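Local coordinates for tail fiber protein (Acinetobacter phage AM24, PDB 5W5P), which probably recognises, and may cleave, the capsular polysaccharide of its Acinetobacter baumannii host as the trimeric tailspike of the phage, at residues V136-A141 against M164-D169; L202-G207 against V229-G234; D142-M147 against G170-V175; A106-F111 against Q126-V131; D120-V125 against M147-G152. One frame throughout, in Å; residues are numbered along the deposited sequence.

The five contacts cluster at the start of the parallel beta-helix. Contact 4 comes first along the chain, joining the loop 106-111 to helix 122-132. Contact 5 ties the first turn of that helix to 147-152; its centre is about 10 Å from that of contact 4. Contacts 1 and 3 pair the strands that follow the helix, and their segments alternate in sequence. Their centres also lie about 10 Å apart. Contact 2 comes last and adds strands 199-204 and 229-232, with 199-204 hydrogen-bonded to strand 164-169 of contact 1. Contacts 1 to 4 touch the second subunit; contact 5 touches no other chain. Together they show the helical element and the first rungs built as one unit, consistent with a capped end.

Contact 1: V136-A141 against M164-D169; sequences VWFGNA and MEICGD. With ZN (zinc ion), chain C.
W137 and D169 lie side by side and point the same way, on neighbouring strands of the parallel beta-helix. Their indole and carboxylate planes are 55° apart. W137 NE1 comes 3.7 Å from D169 CB. With CG anti to the backbone N (chi1 170°), the indole of W137 lies beside D169. C167 is on the same face of the strands as W137. Its SG sits in the plane of the indole, at the edge, 3.9 Å from W137 CD1. This is a sulfur-aromatic contact. H105 stacks on the same indole.

F138 and I166 make a second side-by-side pair. F138 CE1 touches I166 CG2 at 3.8 Å. The edge of the F138 ring also meets C167 O in its plane. F145 meets this ring edge-to-face, and V125 of helix 122-132 packs on F138.

The backbones bond from V136 N to E165 O, from C167 N to V136 O and from F138 N to C167 O. The last link differs. D169 N reaches G139 O at 2.8 Å from well above the carbonyl plane. At the backbone angles of G139 a CB would be jammed against the carbonyl O of F138. E165 turns its carboxylate to R135. D169 is also a metal ligand: its OD1 binds a zinc ion at 2.3 Å.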
# COMPACT_ATOMS: atom_id res chain seq x y z
N VAL A 136 -23.90 1.50 19.76
CA VAL A 136 -25.26 1.74 19.30
C VAL A 136 -25.46 1.06 17.95
O VAL A 136 -24.55 1.04 17.11
CB VAL A 136 -25.54 3.25 19.23
CG1 VAL A 136 -27.00 3.53 18.90
CG2 VAL A 136 -25.19 3.88 20.55
N TRP A 137 -26.66 0.51 17.74
CA TRP A 137 -27.00 -0.25 16.55
C TRP A 137 -28.39 0.17 16.09
O TRP A 137 -29.33 0.18 16.89
CB TRP A 137 -26.94 -1.76 16.85
CG TRP A 137 -27.49 -2.71 15.81
CD1 TRP A 137 -26.81 -3.28 14.76
CD2 TRP A 137 -28.82 -3.24 15.75
NE1 TRP A 137 -27.64 -4.11 14.05
CE2 TRP A 137 -28.88 -4.11 14.64
CE3 TRP A 137 -29.97 -3.07 16.53
CZ2 TRP A 137 -30.05 -4.80 14.28
CZ3 TRP A 137 -31.12 -3.75 16.18
CH2 TRP A 137 -31.16 -4.60 15.06
N PHE A 138 -28.52 0.53 14.81
CA PHE A 138 -29.71 1.23 14.33
C PHE A 138 -30.70 0.33 13.59
O PHE A 138 -31.77 0.81 13.21
CB PHE A 138 -29.29 2.38 13.42
CG PHE A 138 -28.75 3.58 14.16
CD1 PHE A 138 -27.42 3.63 14.54
CD2 PHE A 138 -29.58 4.64 14.48
CE1 PHE A 138 -26.92 4.73 15.22
CE2 PHE A 138 -29.09 5.74 15.16
CZ PHE A 138 -27.75 5.79 15.53
N GLY A 139 -30.38 -0.95 13.39
CA GLY A 139 -31.34 -1.87 12.81
C GLY A 139 -31.27 -1.98 11.30
O GLY A 139 -30.28 -1.60 10.66
N ASN A 140 -32.35 -2.50 10.72
CA ASN A 140 -32.36 -2.90 9.32
C ASN A 140 -32.85 -1.77 8.41
O ASN A 140 -33.22 -0.68 8.86
CB ASN A 140 -33.21 -4.16 9.13
CG ASN A 140 -34.70 -3.93 9.42
OD1 ASN A 140 -35.07 -3.08 10.23
ND2 ASN A 140 -35.54 -4.70 8.76
N ALA A 141 -32.86 -2.04 7.10
CA ALA A 141 -33.14 -1.02 6.10
C ALA A 141 -34.57 -0.49 6.17
O ALA A 141 -34.85 0.55 5.56
CB ALA A 141 -32.87 -1.57 4.70
N MSE A 164 -15.64 1.71 21.21
CA MSE A 164 -16.99 2.15 20.90
C MSE A 164 -17.34 1.91 19.44
O MSE A 164 -16.46 1.90 18.58
CB MSE A 164 -17.14 3.63 21.27
CG MSE A 164 -16.66 3.92 22.69
SE MSE A 164 -16.66 5.81 23.22
CE MSE A 164 -15.29 6.51 22.01
N GLU A 165 -18.62 1.71 19.16
CA GLU A 165 -19.06 1.42 17.80
C GLU A 165 -20.41 2.07 17.53
O GLU A 165 -21.28 2.12 18.40
CB GLU A 165 -19.15 -0.09 17.55
CG GLU A 165 -19.34 -0.47 16.08
CD GLU A 165 -18.83 -1.87 15.75
OE1 GLU A 165 -18.73 -2.70 16.68
OE2 GLU A 165 -18.53 -2.14 14.57
N ILE A 166 -20.57 2.57 16.31
CA ILE A 166 -21.85 3.08 15.81
C ILE A 166 -22.09 2.34 14.50
O ILE A 166 -21.43 2.61 13.49
CB ILE A 166 -21.83 4.60 15.60
CG1 ILE A 166 -21.67 5.32 16.93
CG2 ILE A 166 -23.10 5.06 14.88
CD1 ILE A 166 -21.08 6.68 16.78
N CYS A 167 -23.04 1.40 14.51
CA CYS A 167 -23.18 0.47 13.40
C CYS A 167 -24.67 0.21 13.18
O CYS A 167 -25.53 0.81 13.82
CB CYS A 167 -22.41 -0.82 13.70
SG CYS A 167 -23.16 -1.82 15.02
N GLY A 168 -24.96 -0.71 12.27
CA GLY A 168 -26.35 -1.01 11.96
C GLY A 168 -26.44 -2.23 11.07
O GLY A 168 -25.44 -2.88 10.75
N ASP A 169 -27.67 -2.53 10.67
CA ASP A 169 -27.97 -3.65 9.79
C ASP A 169 -28.69 -3.18 8.54
O ASP A 169 -29.59 -3.85 8.03
CB ASP A 169 -28.79 -4.70 10.53
CG ASP A 169 -28.56 -6.09 9.99
OD1 ASP A 169 -27.94 -6.21 8.91
OD2 ASP A 169 -29.00 -7.06 10.65
ZN ZN C . -26.72 -7.94 8.06

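Contact 2: L202-G207 against V229-G234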
# COMPACT_ATOMS: atom_id res chain seq x y z
N LEU A 202 -13.12 4.54 18.08
CA LEU A 202 -14.48 4.50 17.57
C LEU A 202 -14.51 3.79 16.23
O LEU A 202 -13.75 4.15 15.32
CB LEU A 202 -15.06 5.91 17.44
CG LEU A 202 -16.35 6.08 16.63
CD1 LEU A 202 -17.48 5.32 17.30
CD2 LEU A 202 -16.69 7.55 16.49
N GLU A 203 -15.38 2.80 16.09
CA GLU A 203 -15.71 2.20 14.80
C GLU A 203 -17.10 2.68 14.41
O GLU A 203 -18.06 2.54 15.18
CB GLU A 203 -15.67 0.67 14.87
CG GLU A 203 -14.49 0.11 15.64
CD GLU A 203 -13.25 -0.06 14.78
OE1 GLU A 203 -12.22 0.57 15.10
OE2 GLU A 203 -13.31 -0.80 13.79
N ILE A 204 -17.23 3.26 13.22
CA ILE A 204 -18.50 3.86 12.81
C ILE A 204 -18.75 3.55 11.34
O ILE A 204 -17.84 3.68 10.51
CB ILE A 204 -18.52 5.38 13.06
CG1 ILE A 204 -19.74 6.02 12.39
CG2 ILE A 204 -17.23 6.03 12.57
CD1 ILE A 204 -19.90 7.48 12.75
N GLY A 205 -19.97 3.12 11.03
CA GLY A 205 -20.45 3.05 9.66
C GLY A 205 -20.85 1.66 9.18
O GLY A 205 -21.61 1.56 8.21
N ARG A 206 -20.36 0.60 9.82
CA ARG A 206 -20.70 -0.76 9.39
C ARG A 206 -22.22 -0.94 9.35
O ARG A 206 -22.90 -0.81 10.37
CB ARG A 206 -20.06 -1.78 10.34
CG ARG A 206 -20.15 -3.22 9.86
CD ARG A 206 -19.26 -3.46 8.65
NE ARG A 206 -17.86 -3.15 8.94
CZ ARG A 206 -16.89 -3.13 8.02
NH1 ARG A 206 -17.17 -3.40 6.76
NH2 ARG A 206 -15.64 -2.84 8.38
N GLY A 207 -22.74 -1.22 8.15
CA GLY A 207 -24.16 -1.47 7.99
C GLY A 207 -25.06 -0.26 8.15
O GLY A 207 -26.24 -0.42 8.47
N VAL A 229 -10.41 7.10 14.84
CA VAL A 229 -11.70 6.75 14.27
C VAL A 229 -11.48 5.87 13.05
O VAL A 229 -10.74 6.25 12.14
CB VAL A 229 -12.52 8.00 13.90
CG1 VAL A 229 -13.91 7.60 13.41
CG2 VAL A 229 -12.61 8.94 15.08
N ASN A 230 -12.14 4.71 13.03
CA ASN A 230 -12.19 3.85 11.85
C ASN A 230 -13.59 3.99 11.24
O ASN A 230 -14.57 3.49 11.79
CB ASN A 230 -11.90 2.40 12.23
CG ASN A 230 -10.42 2.11 12.34
OD1 ASN A 230 -9.61 2.67 11.61
ND2 ASN A 230 -10.06 1.22 13.26
N MSE A 231 -13.67 4.70 10.11
CA MSE A 231 -14.91 4.79 9.35
C MSE A 231 -14.88 3.82 8.18
O MSE A 231 -14.22 4.08 7.18
CB MSE A 231 -15.13 6.20 8.82
CG MSE A 231 -15.26 7.25 9.90
SE MSE A 231 -15.62 9.02 9.18
CE MSE A 231 -17.55 8.91 8.94
N LYS A 232 -15.60 2.70 8.30
CA LYS A 232 -15.54 1.64 7.31
C LYS A 232 -16.92 1.03 7.10
O LYS A 232 -17.72 0.93 8.03
CB LYS A 232 -14.53 0.55 7.71
CG LYS A 232 -13.07 1.01 7.79
CD LYS A 232 -12.24 0.13 8.73
CE LYS A 232 -12.16 -1.31 8.22
NZ LYS A 232 -11.66 -2.26 9.28
N GLY A 233 -17.18 0.62 5.85
CA GLY A 233 -18.36 -0.15 5.53
C GLY A 233 -19.65 0.63 5.41
O GLY A 233 -20.71 0.02 5.29
N GLY A 234 -19.59 1.96 5.44
CA GLY A 234 -20.81 2.75 5.39
C GLY A 234 -21.12 3.35 4.04
O GLY A 234 -20.23 3.50 3.19
O HOH W 1 -11.49 -2.08 12.47
O HOH W 2 -21.10 -2.33 5.81
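E203 OE1 is gripped by two donors. N230 ND2 gives it a bond of 2.9 Å, and H266 NE2 of the third subunit gives it another. The N230 bond is fairly straight, 161° at the hydrogen. It meets OE1 on the syn side, close to the carboxylate plane. The two flat groups lie side by side, yet their planes are 81° apart. The E203 chain is bent at chi2 (-86°), which sets the position of CD. A water donates to E203 OE2 at 2.6 Å and accepts a weak bond from K232 NZ. K232 also forms a salt bridge with E264 of the third subunit.

The strands are successive rungs of the parallel beta-helix, paired L202 with V229, E203 with N230 and I204 with M231. Residues of a pair therefore point the same way. On the face opposite E203, I204 CG2 meets the CG of selenomethionine M231 at 3.5 Å. V229 CG1 lies 3.8 Å from I204 CG2. V221 of strand 219-222 packs on both I204 and M231.

Beyond the strands, R206 crosses K232. K232 O lies over the centre of one face of the R206 guanidinium, 4.1 Å from its plane. R206 NH2 touches K232 CB at 3.6 Å. The two cationic ends are close. The E264 salt bridge to K232, and a long, weak ion pair of R206 with E203 of the second subunit, probably ease the repulsion.

Contact 3: D142-M147 against G170-V175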
# COMPACT_ATOMS: atom_id res chain seq x y z
N ASP A 142 -35.47 -1.16 6.88
CA ASP A 142 -36.82 -0.65 7.02
C ASP A 142 -36.89 0.59 7.90
O ASP A 142 -37.93 1.25 7.93
CB ASP A 142 -37.74 -1.74 7.58
CG ASP A 142 -38.51 -2.46 6.49
OD1 ASP A 142 -39.38 -1.82 5.86
OD2 ASP A 142 -38.23 -3.65 6.24
N ARG A 143 -35.82 0.93 8.61
CA ARG A 143 -35.79 2.09 9.47
C ARG A 143 -35.02 3.23 8.81
O ARG A 143 -34.03 3.00 8.12
CB ARG A 143 -35.15 1.76 10.82
CG ARG A 143 -35.74 0.54 11.50
CD ARG A 143 -34.76 -0.03 12.50
NE ARG A 143 -35.42 -0.69 13.61
CZ ARG A 143 -34.88 -0.85 14.82
NH1 ARG A 143 -33.67 -0.38 15.07
NH2 ARG A 143 -35.56 -1.47 15.77
N SER A 144 -35.50 4.46 9.03
CA SER A 144 -34.83 5.68 8.60
C SER A 144 -34.93 6.68 9.74
O SER A 144 -36.04 7.11 10.08
CB SER A 144 -35.46 6.25 7.32
OG SER A 144 -35.10 5.50 6.18
N PHE A 145 -33.80 7.03 10.34
CA PHE A 145 -33.78 7.95 11.47
C PHE A 145 -33.35 9.34 11.02
O PHE A 145 -32.76 9.53 9.96
CB PHE A 145 -32.84 7.42 12.56
CG PHE A 145 -33.19 6.05 13.06
CD1 PHE A 145 -34.04 5.89 14.15
CD2 PHE A 145 -32.67 4.92 12.44
CE1 PHE A 145 -34.37 4.62 14.61
CE2 PHE A 145 -32.99 3.65 12.90
CZ PHE A 145 -33.84 3.50 13.98
N LYS A 146 -33.66 10.33 11.86
CA LYS A 146 -33.23 11.70 11.63
C LYS A 146 -32.56 12.22 12.88
O LYS A 146 -33.17 12.26 13.95
CB LYS A 146 -34.41 12.60 11.24
CG LYS A 146 -34.05 14.08 11.22
CD LYS A 146 -34.96 14.85 10.28
CE LYS A 146 -36.26 15.20 10.97
NZ LYS A 146 -37.22 15.87 10.03
N MSE A 147 -31.30 12.63 12.76
CA MSE A 147 -30.57 13.23 13.87
C MSE A 147 -30.18 14.67 13.56
O MSE A 147 -29.57 14.96 12.53
CB MSE A 147 -29.32 12.41 14.19
CG MSE A 147 -29.61 10.97 14.57
SE MSE A 147 -28.00 9.91 14.86
CE MSE A 147 -27.13 11.02 16.20
N GLY A 170 -28.29 -2.01 8.02
CA GLY A 170 -28.88 -1.46 6.82
C GLY A 170 -29.70 -0.20 7.03
O GLY A 170 -30.13 0.41 6.04
N ALA A 171 -29.92 0.21 8.28
CA ALA A 171 -30.76 1.37 8.55
C ALA A 171 -30.17 2.63 7.91
O ALA A 171 -28.99 2.70 7.56
CB ALA A 171 -30.92 1.57 10.05
N ARG A 172 -31.02 3.64 7.77
CA ARG A 172 -30.63 4.94 7.24
C ARG A 172 -30.71 5.98 8.35
O ARG A 172 -31.63 5.95 9.17
CB ARG A 172 -31.52 5.35 6.07
CG ARG A 172 -31.23 6.73 5.53
CD ARG A 172 -32.44 7.32 4.85
NE ARG A 172 -32.50 6.92 3.46
CZ ARG A 172 -33.57 6.39 2.88
NH1 ARG A 172 -34.68 6.20 3.57
NH2 ARG A 172 -33.53 6.05 1.60
N VAL A 173 -29.75 6.90 8.36
CA VAL A 173 -29.72 8.01 9.30
C VAL A 173 -29.66 9.29 8.49
O VAL A 173 -28.66 9.55 7.81
CB VAL A 173 -28.54 7.92 10.28
CG1 VAL A 173 -28.48 9.16 11.17
CG2 VAL A 173 -28.62 6.66 11.11
N TRP A 174 -30.72 10.09 8.54
CA TRP A 174 -30.69 11.43 7.98
C TRP A 174 -29.92 12.35 8.91
O TRP A 174 -30.20 12.40 10.12
CB TRP A 174 -32.11 11.97 7.77
CG TRP A 174 -32.90 11.23 6.76
CD1 TRP A 174 -33.81 10.24 6.99
CD2 TRP A 174 -32.89 11.44 5.34
NE1 TRP A 174 -34.35 9.81 5.81
CE2 TRP A 174 -33.81 10.53 4.78
CE3 TRP A 174 -32.18 12.30 4.49
CZ2 TRP A 174 -34.05 10.46 3.41
CZ3 TRP A 174 -32.42 12.23 3.13
CH2 TRP A 174 -33.34 11.31 2.60
N VAL A 175 -28.95 13.07 8.37
CA VAL A 175 -28.01 13.86 9.16
C VAL A 175 -28.32 15.34 8.95
O VAL A 175 -28.45 15.80 7.82
CB VAL A 175 -26.56 13.55 8.78
CG1 VAL A 175 -25.61 14.25 9.73
CG2 VAL A 175 -26.33 12.04 8.79
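S144 to M147 pair residue by residue with R172 to V175 as two parallel strands, their short axes 26° apart. Backbone bonds run from R172 N to R143 O, from F145 N to R172 O, from W174 N to F145 O and from M147 N to W174 O.

S144 and R172 meet on one face. R172 NH1 donates to S144 OG at 2.7 Å, with a bent angle of 134°. The hydroxyl oxygen is somewhat tilted from the guanidinium plane. The R172 chain turns at chi3 (-86°), which places NE. This NE bonds to Q211, while NH2 makes a salt bridge with D161 of the second subunit. Each of the three guanidinium nitrogens thus has a partner.

W174 covers part of the same arginine. Its CZ2 lies 3.7 Å above one face of the guanidinium, toward the rim. R172 CD in turn lies over the rim of the indole. At the indole edge, in its plane, W174 CD1 comes 3.2 Å from F145 O.

These strands form a further side of the parallel beta-helix: 144-147 follows 135-140 in the chain, and 172-175 follows 164-169. On the other face are F145, V173 and the selenomethionine M147. The M147 and V173 side chains cross obliquely, with M147 SE 3.8 Å from V173 CG1. The ring of F145 presents its edge to A171, with CE2 4.1 Å from A171 CB. R143 CB lies near A171 CB, while the R143 guanidinium forms a salt bridge with D107.

Contact 4: A106-F111 against Q126-V131; sequences ADPCWF and QKAVDV
The loop before helix 122-132 packs on that helix through A106, P108 and F111, which meet K127, A128 and V131. The helix lies against strand 135-140, where V129 and A128 touch V136. This is consistent with a cap on the end of the beta-helix.

F111 carries most of the contact. K127 CB sits over the centre of its ring, 3.7 Å from the centroid and 13° off the normal, a CH-pi contact. K127 CD follows at 3.6 Å from F111 CD2. At the ring edge, F111 and V131 meet tip to tip, with V131 CG2 4.0 Å from F111 CZ. F111 CE1 also reaches A128 CA at 3.7 Å.

A128 CB meets the rest of the loop. It lies 3.8 Å from A106 CB and 4.3 Å from P108 CG. The loop is shaped by an Asx turn, in which C109 N bonds to D107 OD1 at 2.8 Å, from above the carboxylate plane.

The contact rests on apolar side-chain contacts. K127 gives the ring its aliphatic chain and sends NZ on to N85 O, so burying the ring need not bury the charge.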
# COMPACT_ATOMS: atom_id res chain seq x y z
N ALA A 106 -27.11 -1.70 22.03
CA ALA A 106 -28.34 -0.97 22.30
C ALA A 106 -29.00 -0.45 21.02
O ALA A 106 -28.32 -0.01 20.08
CB ALA A 106 -28.07 0.20 23.26
N ASP A 107 -30.33 -0.52 21.00
CA ASP A 107 -31.17 -0.08 19.88
C ASP A 107 -31.82 1.24 20.28
O ASP A 107 -32.50 1.28 21.33
CB ASP A 107 -32.22 -1.14 19.56
CG ASP A 107 -33.17 -0.77 18.43
OD1 ASP A 107 -33.11 0.34 17.88
OD2 ASP A 107 -33.99 -1.62 18.05
N PRO A 108 -31.60 2.36 19.57
CA PRO A 108 -32.31 3.59 19.96
C PRO A 108 -33.81 3.45 19.94
O PRO A 108 -34.50 4.24 20.59
CB PRO A 108 -31.84 4.63 18.93
CG PRO A 108 -30.56 4.12 18.45
CD PRO A 108 -30.65 2.61 18.47
N CYS A 109 -34.34 2.45 19.23
CA CYS A 109 -35.79 2.26 19.19
C CYS A 109 -36.35 1.83 20.53
O CYS A 109 -37.53 2.05 20.79
CB CYS A 109 -36.16 1.22 18.13
SG CYS A 109 -36.21 1.88 16.44
N TRP A 110 -35.52 1.22 21.39
CA TRP A 110 -35.96 0.91 22.74
C TRP A 110 -36.47 2.15 23.47
O TRP A 110 -37.43 2.07 24.24
CB TRP A 110 -34.81 0.28 23.52
CG TRP A 110 -34.33 -1.01 22.96
CD1 TRP A 110 -34.97 -1.79 22.03
CD2 TRP A 110 -33.11 -1.69 23.29
NE1 TRP A 110 -34.22 -2.91 21.76
CE2 TRP A 110 -33.08 -2.87 22.52
CE3 TRP A 110 -32.05 -1.41 24.15
CZ2 TRP A 110 -32.02 -3.77 22.59
CZ3 TRP A 110 -31.00 -2.30 24.22
CH2 TRP A 110 -30.99 -3.47 23.45
N PHE A 111 -35.85 3.30 23.21
CA PHE A 111 -36.18 4.55 23.89
C PHE A 111 -37.11 5.44 23.09
O PHE A 111 -37.43 6.54 23.54
CB PHE A 111 -34.90 5.32 24.21
CG PHE A 111 -33.92 4.55 25.05
CD1 PHE A 111 -32.93 3.79 24.47
CD2 PHE A 111 -34.00 4.60 26.44
CE1 PHE A 111 -32.03 3.08 25.24
CE2 PHE A 111 -33.11 3.89 27.22
CZ PHE A 111 -32.12 3.13 26.62
N GLN A 126 -28.89 9.26 22.16
CA GLN A 126 -28.04 9.55 23.31
C GLN A 126 -28.32 8.58 24.46
O GLN A 126 -27.40 8.14 25.15
CB GLN A 126 -28.24 10.99 23.77
CG GLN A 126 -27.31 11.42 24.89
CD GLN A 126 -25.86 11.54 24.44
OE1 GLN A 126 -25.49 12.51 23.77
NE2 GLN A 126 -25.04 10.56 24.79
N LYS A 127 -29.60 8.24 24.67
CA LYS A 127 -29.94 7.30 25.74
C LYS A 127 -29.35 5.92 25.47
O LYS A 127 -28.86 5.26 26.39
CB LYS A 127 -31.46 7.21 25.89
CG LYS A 127 -32.10 8.39 26.61
CD LYS A 127 -33.60 8.21 26.73
CE LYS A 127 -34.21 9.16 27.76
NZ LYS A 127 -35.61 8.76 28.10
N ALA A 128 -29.37 5.48 24.22
CA ALA A 128 -28.75 4.20 23.88
C ALA A 128 -27.24 4.24 24.06
O ALA A 128 -26.64 3.22 24.44
CB ALA A 128 -29.12 3.80 22.45
N VAL A 129 -26.61 5.39 23.80
CA VAL A 129 -25.17 5.52 24.03
C VAL A 129 -24.84 5.35 25.51
O VAL A 129 -23.89 4.65 25.87
CB VAL A 129 -24.66 6.88 23.50
CG1 VAL A 129 -23.24 7.16 23.99
CG2 VAL A 129 -24.72 6.95 21.99
N ASP A 130 -25.64 5.97 26.38
CA ASP A 130 -25.31 6.01 27.80
C ASP A 130 -25.37 4.63 28.44
O ASP A 130 -24.54 4.31 29.30
CB ASP A 130 -26.23 6.99 28.51
CG ASP A 130 -26.15 8.39 27.93
OD1 ASP A 130 -25.07 8.76 27.41
OD2 ASP A 130 -27.17 9.12 27.97
N VAL A 131 -26.33 3.79 28.04
CA VAL A 131 -26.46 2.47 28.65
C VAL A 131 -25.61 1.40 27.99
O VAL A 131 -25.49 0.29 28.52
CB VAL A 131 -27.94 2.01 28.67
CG1 VAL A 131 -28.81 3.04 29.36
CG2 VAL A 131 -28.43 1.75 27.25

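Contact 5: D120-V125 against M147-G152; sequences DCSAQV and MMTPVG
D120 CG is anti to its backbone N (chi1 -178°), and S122 OG is anti to its carbonyl carbon (chi1 -75°). The carboxylate of D120 and the hydroxyl of S122 both come up to the chain at M148 and T149.

D120 OD1 accepts two backbone N-H groups. M148 N reaches it at 2.8 Å with an angle of 154°. S122 N reaches it at 3.1 Å from the opposite face of the carboxylate plane. D120 OD2 takes the hydroxyl of T149, with OG1 at 2.8 Å on the syn side. The D120 and T149 side chains cross at about a right angle. Three bonds thus fix the carboxylate. S122 OG itself lies 2.7 Å from T149 O.

The bond from S122 N to D120 OD1 makes an Asx turn. It leads into helix 122-132, with C121 at the N-cap position, where C121 O accepts from V125 N. A carboxylate near this helix start probably suits the helix dipole. The helix is thereby tied to the turn that leaves strand 144-147 of the parallel beta-helix.

Apolar groups close the rest. The selenomethionine M147 crosses V125 at about a right angle, and its CE is 4.0 Å from V125 CG1. M147 CG also meets C121 SG at 3.9 Å. V151 uses CG2 twice: it meets S122 O at 3.3 Å and V125 CG1 at 4.0 Å. F182 of strand 182-184 packs on both M147 and V151.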
# COMPACT_ATOMS: atom_id res chain seq x y z
N ASP A 120 -36.51 14.58 15.24
CA ASP A 120 -35.15 14.39 15.73
C ASP A 120 -35.12 13.31 16.81
O ASP A 120 -35.82 13.42 17.82
CB ASP A 120 -34.61 15.72 16.27
CG ASP A 120 -33.18 15.62 16.76
OD1 ASP A 120 -32.43 14.74 16.27
OD2 ASP A 120 -32.81 16.42 17.64
N CYS A 121 -34.31 12.28 16.60
CA CYS A 121 -34.19 11.16 17.53
C CYS A 121 -32.87 11.19 18.30
O CYS A 121 -32.53 10.20 18.95
CB CYS A 121 -34.34 9.84 16.78
SG CYS A 121 -32.94 9.38 15.74
N SER A 122 -32.14 12.30 18.23
CA SER A 122 -30.82 12.37 18.85
C SER A 122 -30.87 12.11 20.35
O SER A 122 -29.96 11.49 20.91
CB SER A 122 -30.18 13.73 18.57
OG SER A 122 -29.73 13.82 17.23
N ALA A 123 -31.93 12.58 21.02
CA ALA A 123 -32.04 12.36 22.46
C ALA A 123 -32.20 10.87 22.78
O ALA A 123 -31.67 10.39 23.79
CB ALA A 123 -33.22 13.15 23.02
N GLN A 124 -32.91 10.14 21.92
CA GLN A 124 -33.06 8.70 22.11
C GLN A 124 -31.79 7.96 21.75
O GLN A 124 -31.43 6.98 22.42
CB GLN A 124 -34.25 8.18 21.29
CG GLN A 124 -35.61 8.67 21.77
CD GLN A 124 -35.98 10.04 21.22
OE1 GLN A 124 -35.90 10.28 20.01
NE2 GLN A 124 -36.38 10.95 22.10
N VAL A 125 -31.09 8.40 20.70
CA VAL A 125 -29.78 7.84 20.39
C VAL A 125 -28.82 8.08 21.55
O VAL A 125 -28.02 7.20 21.91
CB VAL A 125 -29.24 8.44 19.07
CG1 VAL A 125 -27.78 8.03 18.84
CG2 VAL A 125 -30.10 8.02 17.89
N MSE A 147 -31.30 12.63 12.76
CA MSE A 147 -30.57 13.23 13.87
C MSE A 147 -30.18 14.67 13.56
O MSE A 147 -29.57 14.96 12.53
CB MSE A 147 -29.32 12.41 14.19
CG MSE A 147 -29.61 10.97 14.57
SE MSE A 147 -28.00 9.91 14.86
CE MSE A 147 -27.13 11.02 16.20
N MSE A 148 -30.55 15.59 14.45
CA MSE A 148 -30.29 17.01 14.24
C MSE A 148 -29.56 17.67 15.41
O MSE A 148 -29.32 18.87 15.40
CB MSE A 148 -31.60 17.75 13.99
CG MSE A 148 -32.56 17.02 13.08
SE MSE A 148 -34.26 17.95 12.97
CE MSE A 148 -33.64 19.58 12.08
N THR A 149 -29.22 16.86 16.41
CA THR A 149 -28.55 17.34 17.61
C THR A 149 -27.33 16.47 17.84
O THR A 149 -27.44 15.23 17.76
CB THR A 149 -29.49 17.29 18.83
OG1 THR A 149 -30.71 17.97 18.52
CG2 THR A 149 -28.83 17.94 20.04
N PRO A 150 -26.16 17.05 18.09
CA PRO A 150 -24.97 16.22 18.31
C PRO A 150 -25.17 15.26 19.48
O PRO A 150 -25.72 15.63 20.52
CB PRO A 150 -23.87 17.25 18.60
CG PRO A 150 -24.34 18.49 17.92
CD PRO A 150 -25.84 18.48 18.07
N VAL A 151 -24.77 14.01 19.26
CA VAL A 151 -24.78 12.99 20.30
C VAL A 151 -23.35 12.79 20.76
O VAL A 151 -22.44 12.63 19.94
CB VAL A 151 -25.39 11.67 19.78
CG1 VAL A 151 -25.04 10.51 20.71
CG2 VAL A 151 -26.90 11.81 19.64
N GLY A 152 -23.14 12.83 22.08
CA GLY A 152 -21.81 12.74 22.64
C GLY A 152 -21.51 11.34 23.13
O GLY A 152 -22.30 10.73 23.85